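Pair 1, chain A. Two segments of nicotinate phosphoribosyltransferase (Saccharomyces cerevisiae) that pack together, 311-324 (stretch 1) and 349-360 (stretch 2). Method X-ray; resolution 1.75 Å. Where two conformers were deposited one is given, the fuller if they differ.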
# COMPACT_ATOMS: atom_id res chain seq x y z
N ASP A 311 -1.40 4.56 18.19
CA ASP A 311 -2.19 3.58 18.95
C ASP A 311 -3.62 3.48 18.42
O ASP A 311 -4.36 4.49 18.45
CB ASP A 311 -2.21 3.96 20.42
CG ASP A 311 -2.89 2.90 21.26
OD1 ASP A 311 -4.11 2.96 21.40
OD2 ASP A 311 -2.21 1.95 21.73
N PRO A 312 -4.01 2.32 17.92
CA PRO A 312 -5.32 2.21 17.27
C PRO A 312 -6.53 2.49 18.18
O PRO A 312 -7.52 3.05 17.71
CB PRO A 312 -5.35 0.76 16.78
CG PRO A 312 -3.87 0.41 16.61
CD PRO A 312 -3.22 1.07 17.79
N VAL A 313 -6.42 2.15 19.47
CA VAL A 313 -7.52 2.41 20.41
C VAL A 313 -7.66 3.89 20.68
O VAL A 313 -8.76 4.43 20.59
CB VAL A 313 -7.34 1.61 21.68
CG1 VAL A 313 -8.45 1.94 22.68
CG2 VAL A 313 -7.33 0.10 21.31
N GLU A 314 -6.53 4.56 20.91
CA GLU A 314 -6.52 6.00 21.09
C GLU A 314 -7.04 6.72 19.84
O GLU A 314 -7.86 7.62 19.98
CB GLU A 314 -5.15 6.50 21.56
CG GLU A 314 -4.83 6.15 23.04
CD GLU A 314 -5.94 6.58 24.03
OE1 GLU A 314 -6.33 7.79 24.06
OE2 GLU A 314 -6.46 5.71 24.77
N TYR A 315 -6.59 6.29 18.67
CA TYR A 315 -7.13 6.80 17.39
C TYR A 315 -8.64 6.66 17.31
O TYR A 315 -9.35 7.59 16.94
CB TYR A 315 -6.47 6.09 16.22
CG TYR A 315 -6.86 6.67 14.89
CD1 TYR A 315 -6.23 7.82 14.43
CD2 TYR A 315 -7.83 6.09 14.10
CE1 TYR A 315 -6.55 8.32 13.17
CE2 TYR A 315 -8.15 6.58 12.87
CZ TYR A 315 -7.51 7.70 12.40
OH TYR A 315 -7.87 8.22 11.17
N THR A 316 -9.14 5.51 17.67
CA THR A 316 -10.57 5.22 17.57
C THR A 316 -11.40 6.18 18.43
O THR A 316 -12.42 6.72 18.00
CB THR A 316 -10.82 3.73 17.98
OG1 THR A 316 -10.08 2.85 17.10
CG2 THR A 316 -12.35 3.33 17.96
N LYS A 317 -10.93 6.42 19.64
CA LYS A 317 -11.60 7.33 20.55
C LYS A 317 -11.64 8.73 19.96
O LYS A 317 -12.68 9.38 20.02
CB LYS A 317 -10.93 7.30 21.92
CG LYS A 317 -11.18 5.96 22.66
CD LYS A 317 -10.89 6.04 24.16
CE LYS A 317 -9.51 6.36 24.49
NZ LYS A 317 -9.25 6.15 25.98
N LYS A 318 -10.50 9.16 19.41
CA LYS A 318 -10.33 10.53 18.90
C LYS A 318 -11.29 10.77 17.73
O LYS A 318 -11.97 11.83 17.65
CB LYS A 318 -8.88 10.77 18.48
CG LYS A 318 -8.62 12.14 17.86
CD LYS A 318 -7.13 12.33 17.48
CE LYS A 318 -6.37 13.00 18.60
NZ LYS A 318 -4.95 13.03 18.24
N ILE A 319 -11.31 9.82 16.80
CA ILE A 319 -12.17 9.88 15.61
C ILE A 319 -13.66 9.80 15.95
O ILE A 319 -14.47 10.55 15.38
CB ILE A 319 -11.79 8.74 14.61
CG1 ILE A 319 -10.44 9.03 13.98
CG2 ILE A 319 -12.83 8.58 13.54
CD1 ILE A 319 -10.34 10.37 13.24
N SER A 320 -14.02 8.93 16.88
CA SER A 320 -15.39 8.81 17.34
C SER A 320 -15.90 10.11 17.93
O SER A 320 -16.98 10.58 17.57
CB SER A 320 -15.52 7.67 18.38
OG SER A 320 -16.83 7.64 18.93
N HIS A 321 -15.11 10.71 18.82
CA HIS A 321 -15.45 12.03 19.36
C HIS A 321 -15.62 13.04 18.23
O HIS A 321 -16.54 13.82 18.24
CB HIS A 321 -14.36 12.49 20.33
CG HIS A 321 -14.48 13.95 20.72
ND1 HIS A 321 -15.53 14.42 21.47
CD2 HIS A 321 -13.71 15.03 20.45
CE1 HIS A 321 -15.41 15.72 21.64
NE2 HIS A 321 -14.30 16.12 21.05
N HIS A 322 -14.73 13.03 17.25
CA HIS A 322 -14.87 13.97 16.15
C HIS A 322 -16.17 13.78 15.42
O HIS A 322 -16.90 14.74 15.20
CB HIS A 322 -13.73 13.87 15.17
CG HIS A 322 -13.75 14.96 14.14
ND1 HIS A 322 -13.37 16.26 14.43
CD2 HIS A 322 -14.13 14.95 12.84
CE1 HIS A 322 -13.49 16.99 13.32
NE2 HIS A 322 -13.93 16.21 12.35
N TYR A 323 -16.48 12.56 15.02
CA TYR A 323 -17.67 12.33 14.22
C TYR A 323 -18.99 12.54 15.01
O TYR A 323 -19.92 13.18 14.51
CB TYR A 323 -17.64 10.93 13.65
CG TYR A 323 -16.89 10.70 12.36
CD1 TYR A 323 -17.14 11.49 11.22
CD2 TYR A 323 -15.99 9.63 12.23
CE1 TYR A 323 -16.50 11.25 10.01
CE2 TYR A 323 -15.34 9.38 11.06
CZ TYR A 323 -15.60 10.17 9.93
OH TYR A 323 -14.92 9.84 8.74
N HIS A 324 -19.05 12.04 16.23
CA HIS A 324 -20.30 11.99 16.95
C HIS A 324 -20.58 13.26 17.74
O HIS A 324 -21.69 13.74 17.77
CB HIS A 324 -20.28 10.82 17.95
CG HIS A 324 -21.57 10.61 18.70
ND1 HIS A 324 -22.76 10.30 18.07
CD2 HIS A 324 -21.84 10.59 20.03
CE1 HIS A 324 -23.71 10.14 18.97
NE2 HIS A 324 -23.18 10.31 20.17
N THR A 349 -9.39 -7.52 18.55
CA THR A 349 -9.30 -6.49 19.57
C THR A 349 -9.77 -5.11 19.11
O THR A 349 -10.49 -4.42 19.85
CB THR A 349 -7.86 -6.35 20.04
OG1 THR A 349 -7.44 -7.61 20.57
CG2 THR A 349 -7.75 -5.28 21.13
N TYR A 350 -9.30 -4.70 17.94
CA TYR A 350 -9.67 -3.39 17.39
C TYR A 350 -11.15 -3.36 16.95
O TYR A 350 -11.83 -2.30 17.10
CB TYR A 350 -8.73 -3.00 16.22
CG TYR A 350 -7.27 -2.96 16.59
CD1 TYR A 350 -6.86 -2.81 17.92
CD2 TYR A 350 -6.30 -3.02 15.60
CE1 TYR A 350 -5.50 -2.80 18.27
CE2 TYR A 350 -4.95 -3.02 15.93
CZ TYR A 350 -4.57 -2.91 17.27
OH TYR A 350 -3.24 -2.86 17.61
N SER A 351 -11.68 -4.49 16.51
CA SER A 351 -13.09 -4.54 16.19
C SER A 351 -13.97 -4.26 17.43
O SER A 351 -14.98 -3.60 17.35
CB SER A 351 -13.45 -5.89 15.58
OG SER A 351 -13.56 -6.92 16.55
N HIS A 352 -13.53 -4.76 18.58
CA HIS A 352 -14.19 -4.46 19.86
C HIS A 352 -14.13 -2.98 20.23
O HIS A 352 -15.15 -2.39 20.65
CB HIS A 352 -13.54 -5.28 20.96
CG HIS A 352 -13.80 -6.75 20.81
ND1 HIS A 352 -13.07 -7.72 21.48
CD2 HIS A 352 -14.69 -7.41 20.03
CE1 HIS A 352 -13.52 -8.91 21.12
NE2 HIS A 352 -14.50 -8.75 20.24
N ALA A 353 -12.97 -2.41 20.11
CA ALA A 353 -12.79 -0.96 20.40
C ALA A 353 -13.67 -0.10 19.47
O ALA A 353 -14.32 0.83 19.93
CB ALA A 353 -11.29 -0.55 20.28
N ALA A 354 -13.73 -0.47 18.19
CA ALA A 354 -14.60 0.26 17.24
C ALA A 354 -16.06 0.21 17.70
O ALA A 354 -16.71 1.24 17.78
CB ALA A 354 -14.46 -0.32 15.90
N LYS A 355 -16.54 -0.97 18.06
CA LYS A 355 -17.93 -1.14 18.48
C LYS A 355 -18.23 -0.31 19.74
O LYS A 355 -19.28 0.36 19.84
CB LYS A 355 -18.23 -2.61 18.70
CG LYS A 355 -19.68 -2.85 19.19
CD LYS A 355 -20.09 -4.36 19.19
CE LYS A 355 -21.57 -4.52 19.60
NZ LYS A 355 -22.28 -5.60 18.84
N GLU A 356 -17.32 -0.38 20.69
CA GLU A 356 -17.40 0.37 21.95
C GLU A 356 -17.56 1.86 21.71
O GLU A 356 -18.31 2.54 22.42
CB GLU A 356 -16.14 0.14 22.81
CG GLU A 356 -16.25 0.77 24.23
CD GLU A 356 -15.01 0.49 25.10
OE1 GLU A 356 -14.88 -0.68 25.57
OE2 GLU A 356 -14.18 1.45 25.33
N ASN A 357 -16.89 2.35 20.69
CA ASN A 357 -16.83 3.76 20.36
C ASN A 357 -17.71 4.17 19.18
O ASN A 357 -17.54 5.26 18.60
CB ASN A 357 -15.37 4.11 20.12
CG ASN A 357 -14.59 4.12 21.38
OD1 ASN A 357 -14.79 4.98 22.22
ND2 ASN A 357 -13.71 3.11 21.56
N GLY A 358 -18.69 3.33 18.84
CA GLY A 358 -19.67 3.66 17.81
C GLY A 358 -19.18 3.83 16.41
O GLY A 358 -19.68 4.69 15.69
N MSE A 359 -18.21 3.01 16.02
CA MSE A 359 -17.61 3.08 14.70
C MSE A 359 -17.78 1.73 14.05
O MSE A 359 -17.70 0.70 14.73
CB MSE A 359 -16.11 3.42 14.77
CG MSE A 359 -15.82 4.75 15.42
SE MSE A 359 -16.49 6.32 14.37
CE MSE A 359 -15.53 6.03 12.76
N LEU A 360 -18.01 1.75 12.73
CA LEU A 360 -17.89 0.56 11.91
C LEU A 360 -16.39 0.34 11.67
O LEU A 360 -15.60 1.31 11.68
CB LEU A 360 -18.63 0.70 10.59
CG LEU A 360 -20.12 1.05 10.70
CD1 LEU A 360 -20.69 1.43 9.35
CD2 LEU A 360 -20.88 -0.08 11.26

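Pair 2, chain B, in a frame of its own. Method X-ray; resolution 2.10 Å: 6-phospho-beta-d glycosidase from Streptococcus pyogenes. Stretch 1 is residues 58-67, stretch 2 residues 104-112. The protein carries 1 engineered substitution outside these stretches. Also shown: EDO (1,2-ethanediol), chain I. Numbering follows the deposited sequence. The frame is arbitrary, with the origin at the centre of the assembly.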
# COMPACT_ATOMS: atom_id res chain seq x y z
N ILE B 58 17.60 0.52 11.07
CA ILE B 58 17.20 -0.56 10.20
C ILE B 58 17.94 -1.87 10.50
O ILE B 58 17.29 -2.95 10.57
CB ILE B 58 17.22 -0.16 8.68
CG1 ILE B 58 16.50 -1.23 7.85
CG2 ILE B 58 18.64 0.05 8.21
CD1 ILE B 58 15.05 -1.43 8.20
N GLU B 59 19.24 -1.81 10.72
CA GLU B 59 20.01 -3.05 10.98
C GLU B 59 19.53 -3.71 12.26
O GLU B 59 19.17 -4.88 12.25
CB GLU B 59 21.52 -2.80 11.17
CG GLU B 59 22.29 -2.50 9.92
CD GLU B 59 22.27 -1.04 9.54
OE1 GLU B 59 21.54 -0.21 10.19
OE2 GLU B 59 22.96 -0.75 8.54
N SER B 60 19.48 -2.95 13.36
CA SER B 60 19.01 -3.55 14.64
C SER B 60 17.54 -3.97 14.58
O SER B 60 17.19 -5.04 15.11
CB SER B 60 19.25 -2.63 15.83
OG SER B 60 18.59 -1.41 15.61
N ASP B 61 16.70 -3.21 13.86
CA ASP B 61 15.29 -3.62 13.60
C ASP B 61 15.20 -4.97 12.88
O ASP B 61 14.40 -5.87 13.26
CB ASP B 61 14.58 -2.58 12.71
CG ASP B 61 14.14 -1.29 13.47
OD1 ASP B 61 14.38 -1.18 14.71
OD2 ASP B 61 13.53 -0.38 12.81
N LEU B 62 15.99 -5.14 11.82
CA LEU B 62 15.87 -6.42 11.06
C LEU B 62 16.40 -7.62 11.89
O LEU B 62 15.84 -8.69 11.88
CB LEU B 62 16.57 -6.34 9.71
CG LEU B 62 15.83 -5.37 8.76
CD1 LEU B 62 16.77 -5.03 7.65
CD2 LEU B 62 14.55 -5.99 8.20
N THR B 63 17.42 -7.37 12.68
CA THR B 63 17.89 -8.35 13.63
C THR B 63 16.74 -8.74 14.59
O THR B 63 16.47 -9.93 14.77
CB THR B 63 19.17 -7.86 14.35
OG1 THR B 63 20.20 -7.70 13.39
CG2 THR B 63 19.65 -8.85 15.40
N LEU B 64 16.03 -7.76 15.13
CA LEU B 64 14.87 -8.07 15.98
C LEU B 64 13.79 -8.80 15.28
O LEU B 64 13.23 -9.76 15.82
CB LEU B 64 14.30 -6.79 16.56
CG LEU B 64 13.13 -6.96 17.56
CD1 LEU B 64 13.53 -7.59 18.91
CD2 LEU B 64 12.55 -5.58 17.75
N LEU B 65 13.42 -8.34 14.08
CA LEU B 65 12.36 -9.01 13.32
C LEU B 65 12.76 -10.47 12.94
O LEU B 65 11.93 -11.36 12.97
CB LEU B 65 12.03 -8.19 12.05
CG LEU B 65 11.42 -6.81 12.37
CD1 LEU B 65 10.92 -6.12 11.14
CD2 LEU B 65 10.27 -6.89 13.37
N ALA B 66 14.04 -10.69 12.63
CA ALA B 66 14.52 -12.05 12.41
C ALA B 66 14.33 -12.87 13.64
O ALA B 66 13.84 -13.98 13.55
CB ALA B 66 15.97 -12.12 11.99
N SER B 67 14.70 -12.33 14.81
CA SER B 67 14.50 -13.08 16.07
C SER B 67 13.01 -13.32 16.37
O SER B 67 12.69 -14.26 17.05
CB SER B 67 15.18 -12.37 17.24
OG SER B 67 14.48 -11.15 17.58
N ASP B 104 21.22 -5.16 2.38
CA ASP B 104 22.26 -6.08 2.90
C ASP B 104 21.89 -6.61 4.29
O ASP B 104 22.11 -7.77 4.57
CB ASP B 104 23.63 -5.44 2.94
CG ASP B 104 24.22 -5.18 1.54
OD1 ASP B 104 23.81 -5.81 0.54
OD2 ASP B 104 25.06 -4.26 1.45
N ALA B 105 21.29 -5.75 5.14
CA ALA B 105 20.86 -6.18 6.48
C ALA B 105 19.72 -7.19 6.36
O ALA B 105 19.66 -8.18 7.07
CB ALA B 105 20.46 -4.98 7.30
N CYS B 106 18.85 -7.03 5.37
CA CYS B 106 17.82 -8.01 5.15
C CYS B 106 18.44 -9.38 4.91
O CYS B 106 18.11 -10.37 5.61
CB CYS B 106 16.89 -7.63 3.99
SG CYS B 106 15.55 -6.46 4.35
N LEU B 107 19.30 -9.47 3.89
CA LEU B 107 19.90 -10.75 3.51
C LEU B 107 20.76 -11.31 4.65
O LEU B 107 20.60 -12.47 4.97
CB LEU B 107 20.70 -10.65 2.21
CG LEU B 107 19.94 -10.16 0.99
CD1 LEU B 107 20.89 -10.16 -0.20
CD2 LEU B 107 18.74 -11.06 0.75
N ALA B 108 21.56 -10.48 5.34
CA ALA B 108 22.36 -10.97 6.46
C ALA B 108 21.49 -11.60 7.54
O ALA B 108 21.93 -12.50 8.22
CB ALA B 108 23.26 -9.89 7.05
N ASN B 109 20.23 -11.17 7.67
CA ASN B 109 19.33 -11.78 8.64
C ASN B 109 18.47 -12.88 8.12
O ASN B 109 17.60 -13.34 8.85
CB ASN B 109 18.49 -10.66 9.30
CG ASN B 109 19.31 -9.88 10.32
OD1 ASN B 109 19.63 -10.40 11.40
ND2 ASN B 109 19.69 -8.63 9.97
N GLY B 110 18.68 -13.32 6.87
CA GLY B 110 17.79 -14.29 6.20
C GLY B 110 16.35 -13.80 5.89
O GLY B 110 15.41 -14.59 5.83
N ILE B 111 16.19 -12.50 5.72
CA ILE B 111 14.91 -11.86 5.40
C ILE B 111 14.89 -11.52 3.92
O ILE B 111 15.74 -10.82 3.43
CB ILE B 111 14.69 -10.63 6.32
CG1 ILE B 111 14.48 -11.12 7.77
CG2 ILE B 111 13.46 -9.79 5.93
CD1 ILE B 111 14.45 -9.99 8.77
N ARG B 112 13.92 -12.06 3.21
CA ARG B 112 13.67 -11.65 1.85
C ARG B 112 13.24 -10.14 1.77
O ARG B 112 12.23 -9.76 2.34
CB ARG B 112 12.54 -12.50 1.29
CG ARG B 112 12.18 -12.18 -0.18
CD ARG B 112 10.98 -13.00 -0.62
NE ARG B 112 11.34 -14.39 -0.81
CZ ARG B 112 12.07 -14.87 -1.83
NH1 ARG B 112 12.49 -14.10 -2.83
NH2 ARG B 112 12.37 -16.16 -1.86
C1 EDO I . 10.41 -16.04 2.37
O1 EDO I . 11.50 -15.96 1.47
C2 EDO I . 10.08 -17.51 2.66
O2 EDO I . 9.92 -18.16 1.40
O HOH W 1 21.09 -6.27 10.77

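Two helices run side by side in the same direction in both pairs, and the second helix ends at an asparagine–glycine turn. The helix axes approach to 9.5 Å at a crossing angle of -23° in pair 1 and to 9.2 Å at -27° in pair 2; 14 central residues superpose with an RMSD of 0.4 Å. The turn has the same Asn-Gly sequence in both pairs. Asn A357 matches Asn B109, each the first residue to leave helical phi/psi, and each folds its amide back on its own helix: ND2 donates to O of Ala A353 in pair 1 and to O of Ala B105 in pair 2, 2.9 Å in both. Gly A358 and Gly B110 follow with positive phi, a conformation that favours glycine, and the next residue, Met A359 (selenomethionine) or Ile B111, turns its side chain toward the first helix.

Ala A353 and Ala B105 both point toward the first helix and are contacted there by different neighbours. At the central position Thr A316 matches Leu B62. Thr A316 OG1 donates to Pro A312 O (2.6 Å) within its own helix, while CG2 lies 3.8 Å from Asn A357 CB. Leu B62 reaches further: CD1 lies 3.7 Å from Ala B105 CB and 3.8 Å from Cys B106 SG, and CD2 4.0 Å from Ile B111 CD1. Cys B106 takes the place of Ala A354, so pair 2 has larger side chains at both positions.

One turn on, Ser A320 matches Ala B66. Ser A320 OG donates a short hydrogen bond to Asn A357 O (2.5 Å), tying the first helix to the turn; Ala B66 has no hydroxyl, and its CB rests 3.7 Å from Asn B109 O. Beside them, Met A359 CE reaches Ile A319 CG2 (3.8 Å), whereas Ile B111 sets CD1 4.1 Å from Ala B66 CB and 4.5 Å from CB of Leu B65, the match of Ile A319. Met A359 CE also lies 3.7 Å from Tyr A323 CD2.

Pro A312 points toward the second helix, its CB over one face of the Tyr A350 ring, 3.7 Å from the centroid; the matching Ile B58 points sideways. Val A313 and Glu B59 both point sideways yet meet the matched alanines, Val A313 CG2 at 4.1 Å from Ala A353 CB and Glu B59 CG at 4.0 Å from Ala B105 CB. Pair 2 has no direct hydrogen bond between its stretches, but water 1 bridges them, donating to Glu B59 O (2.8 Å) and accepting from Asn B109 ND2 (2.9 Å).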